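Local structure of lipid binding protein LpqN (Mycobacterium tuberculosis, 6E5D) at residues A160-F165 and A184-V189. The protein takes part in building the mycobacterial cell envelope, binds lipids, interacts with the periplasmic domains of the transporters MmpL3 and MmpL11, and supports survival inside the host cell. Sequence-based numbering, arbitrary orientation.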
loop_
_atom_site.group_PDB
_atom_site.type_symbol
_atom_site.label_atom_id
_atom_site.label_comp_id
_atom_site.label_asym_id
_atom_site.label_seq_id
_atom_site.Cartn_x
_atom_site.Cartn_y
_atom_site.Cartn_z
ATOM N N ALA A 160 -3.917 -12.167 3.592
ATOM C CA ALA A 160 -2.880 -11.925 4.582
ATOM C C ALA A 160 -3.521 -11.279 5.805
ATOM O O ALA A 160 -4.736 -11.061 5.854
ATOM C CB ALA A 160 -1.765 -11.051 3.999
ATOM N N THR A 161 -2.692 -10.986 6.806
ATOM C CA THR A 161 -3.141 -10.300 8.008
ATOM C C THR A 161 -2.080 -9.301 8.442
ATOM O O THR A 161 -0.915 -9.383 8.042
ATOM C CB THR A 161 -3.417 -11.270 9.165
ATOM O OG1 THR A 161 -2.181 -11.837 9.619
ATOM C CG2 THR A 161 -4.355 -12.382 8.728
ATOM N N LEU A 162 -2.500 -8.355 9.278
ATOM C CA LEU A 162 -1.568 -7.432 9.923
ATOM C C LEU A 162 -2.220 -6.919 11.196
ATOM O O LEU A 162 -3.283 -6.291 11.136
ATOM C CB LEU A 162 -1.196 -6.275 8.990
ATOM C CG LEU A 162 -0.012 -5.411 9.433
ATOM C CD1 LEU A 162 1.243 -6.253 9.640
ATOM C CD2 LEU A 162 0.248 -4.309 8.415
ATOM N N GLY A 163 -1.602 -7.202 12.341
ATOM C CA GLY A 163 -2.108 -6.716 13.615
ATOM C C GLY A 163 -3.492 -7.210 13.968
ATOM O O GLY A 163 -4.222 -6.524 14.692
ATOM N N GLY A 164 -3.871 -8.391 13.483
ATOM C CA GLY A 164 -5.194 -8.927 13.719
ATOM C C GLY A 164 -6.233 -8.515 12.700
ATOM O O GLY A 164 -7.372 -9.000 12.769
ATOM N N PHE A 165 -5.883 -7.643 11.762
ATOM C CA PHE A 165 -6.804 -7.160 10.744
ATOM C C PHE A 165 -6.571 -7.910 9.441
ATOM O O PHE A 165 -5.436 -8.264 9.109
ATOM C CB PHE A 165 -6.625 -5.655 10.531
ATOM C CG PHE A 165 -6.954 -4.835 11.750
ATOM C CD1 PHE A 165 -8.270 -4.512 12.047
ATOM C CD2 PHE A 165 -5.955 -4.406 12.607
ATOM C CE1 PHE A 165 -8.580 -3.766 13.168
ATOM C CE2 PHE A 165 -6.259 -3.660 13.732
ATOM C CZ PHE A 165 -7.574 -3.342 14.014
ATOM N N ALA A 184 4.597 -3.996 -5.478
ATOM C CA ALA A 184 3.859 -4.856 -4.572
ATOM C C ALA A 184 2.967 -3.972 -3.718
ATOM O O ALA A 184 3.287 -2.811 -3.454
ATOM C CB ALA A 184 4.791 -5.696 -3.693
ATOM N N GLN A 185 1.838 -4.526 -3.290
ATOM C CA GLN A 185 0.897 -3.751 -2.497
ATOM C C GLN A 185 0.220 -4.664 -1.495
ATOM O O GLN A 185 -0.348 -5.690 -1.877
ATOM C CB GLN A 185 -0.148 -3.076 -3.385
ATOM C CG GLN A 185 -1.186 -2.276 -2.614
ATOM C CD GLN A 185 -2.242 -1.677 -3.518
ATOM O OE1 GLN A 185 -3.094 -2.392 -4.048
ATOM N NE2 GLN A 185 -2.193 -0.365 -3.702
ATOM N N LYS A 186 0.280 -4.287 -0.224
ATOM C CA LYS A 186 -0.501 -4.932 0.821
ATOM C C LYS A 186 -1.582 -3.966 1.285
ATOM O O LYS A 186 -1.287 -2.819 1.636
ATOM C CB LYS A 186 0.382 -5.363 1.995
ATOM C CG LYS A 186 -0.385 -6.091 3.106
ATOM C CD LYS A 186 0.548 -6.840 4.048
ATOM C CE LYS A 186 -0.227 -7.660 5.078
ATOM N NZ LYS A 186 0.682 -8.479 5.936
ATOM N N THR A 187 -2.828 -4.429 1.262
ATOM C CA THR A 187 -3.984 -3.643 1.674
ATOM C C THR A 187 -4.541 -4.243 2.958
ATOM O O THR A 187 -4.761 -5.456 3.032
ATOM C CB THR A 187 -5.053 -3.633 0.576
ATOM O OG1 THR A 187 -4.507 -3.058 -0.619
ATOM C CG2 THR A 187 -6.282 -2.840 1.010
ATOM N N VAL A 188 -4.744 -3.400 3.969
ATOM C CA VAL A 188 -5.267 -3.822 5.264
ATOM C C VAL A 188 -6.520 -3.009 5.551
ATOM O O VAL A 188 -6.500 -1.778 5.441
ATOM C CB VAL A 188 -4.236 -3.631 6.392
ATOM C CG1 VAL A 188 -4.741 -4.236 7.697
ATOM C CG2 VAL A 188 -2.876 -4.221 6.008
ATOM N N VAL A 189 -7.603 -3.690 5.926
ATOM C CA VAL A 189 -8.834 -3.029 6.345
ATOM C C VAL A 189 -8.867 -2.999 7.867
ATOM O O VAL A 189 -8.568 -4.002 8.526
ATOM C CB VAL A 189 -10.081 -3.722 5.767
ATOM C CG1 VAL A 189 -10.129 -3.533 4.255
ATOM C CG2 VAL A 189 -10.119 -5.208 6.133
#
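Where A160-L162 meets A184-V189, the two strands cross at 63° and their axes come no nearer than 7.6 Å, so side chains, not a backbone ladder, fill the gap. The contact joins next-but-one strands of one curled antiparallel sheet, with K186 and V188 as the residues that bridge them. The lysine chain runs fully extended, CG anti to the backbone N (chi1 -178°), and this straight reach delivers NZ to the carbonyl O of T161 at 2.8 Å. NZ sits above the carbonyl plane, about 40° out of it, instead of on a lone pair. It also donates a hydrogen bond to the carbonyl of D221, and this grip by two backbone oxygens would probably stabilise a positive charge on the buried lysine. Alongside, the methyl CB of A160 rests on K186 CE at 3.9 Å.

V188 spreads its two methyls between two partners. CG2 packs against L162, whose side chain crosses it at about a right angle, with CD2 3.9 Å away; CG1 meets F165 CB at 3.7 Å. The end of the F165 side chain leads away, but the near ring atom CD1 stays 3.6 Å from V189 O, which approaches obliquely. L162 and F165 are brought to neighbouring positions by a type I' turn, whose glycines G163 and G164 take positive phi; two backbone hydrogen bonds between its end residues close this tight two-residue beta-hairpin.

The hairpin ties strand 152-162 to strand 165-176 in the antiparallel sheet of the LpqN domain (Mog1p/PsbP clan). Strand 165-176 lies next to 179-192, and its A167 touches both K186 and V188. I226 of strand 225-227 meets L162, F165 and V188 together, while V189 packs on helix 134-139.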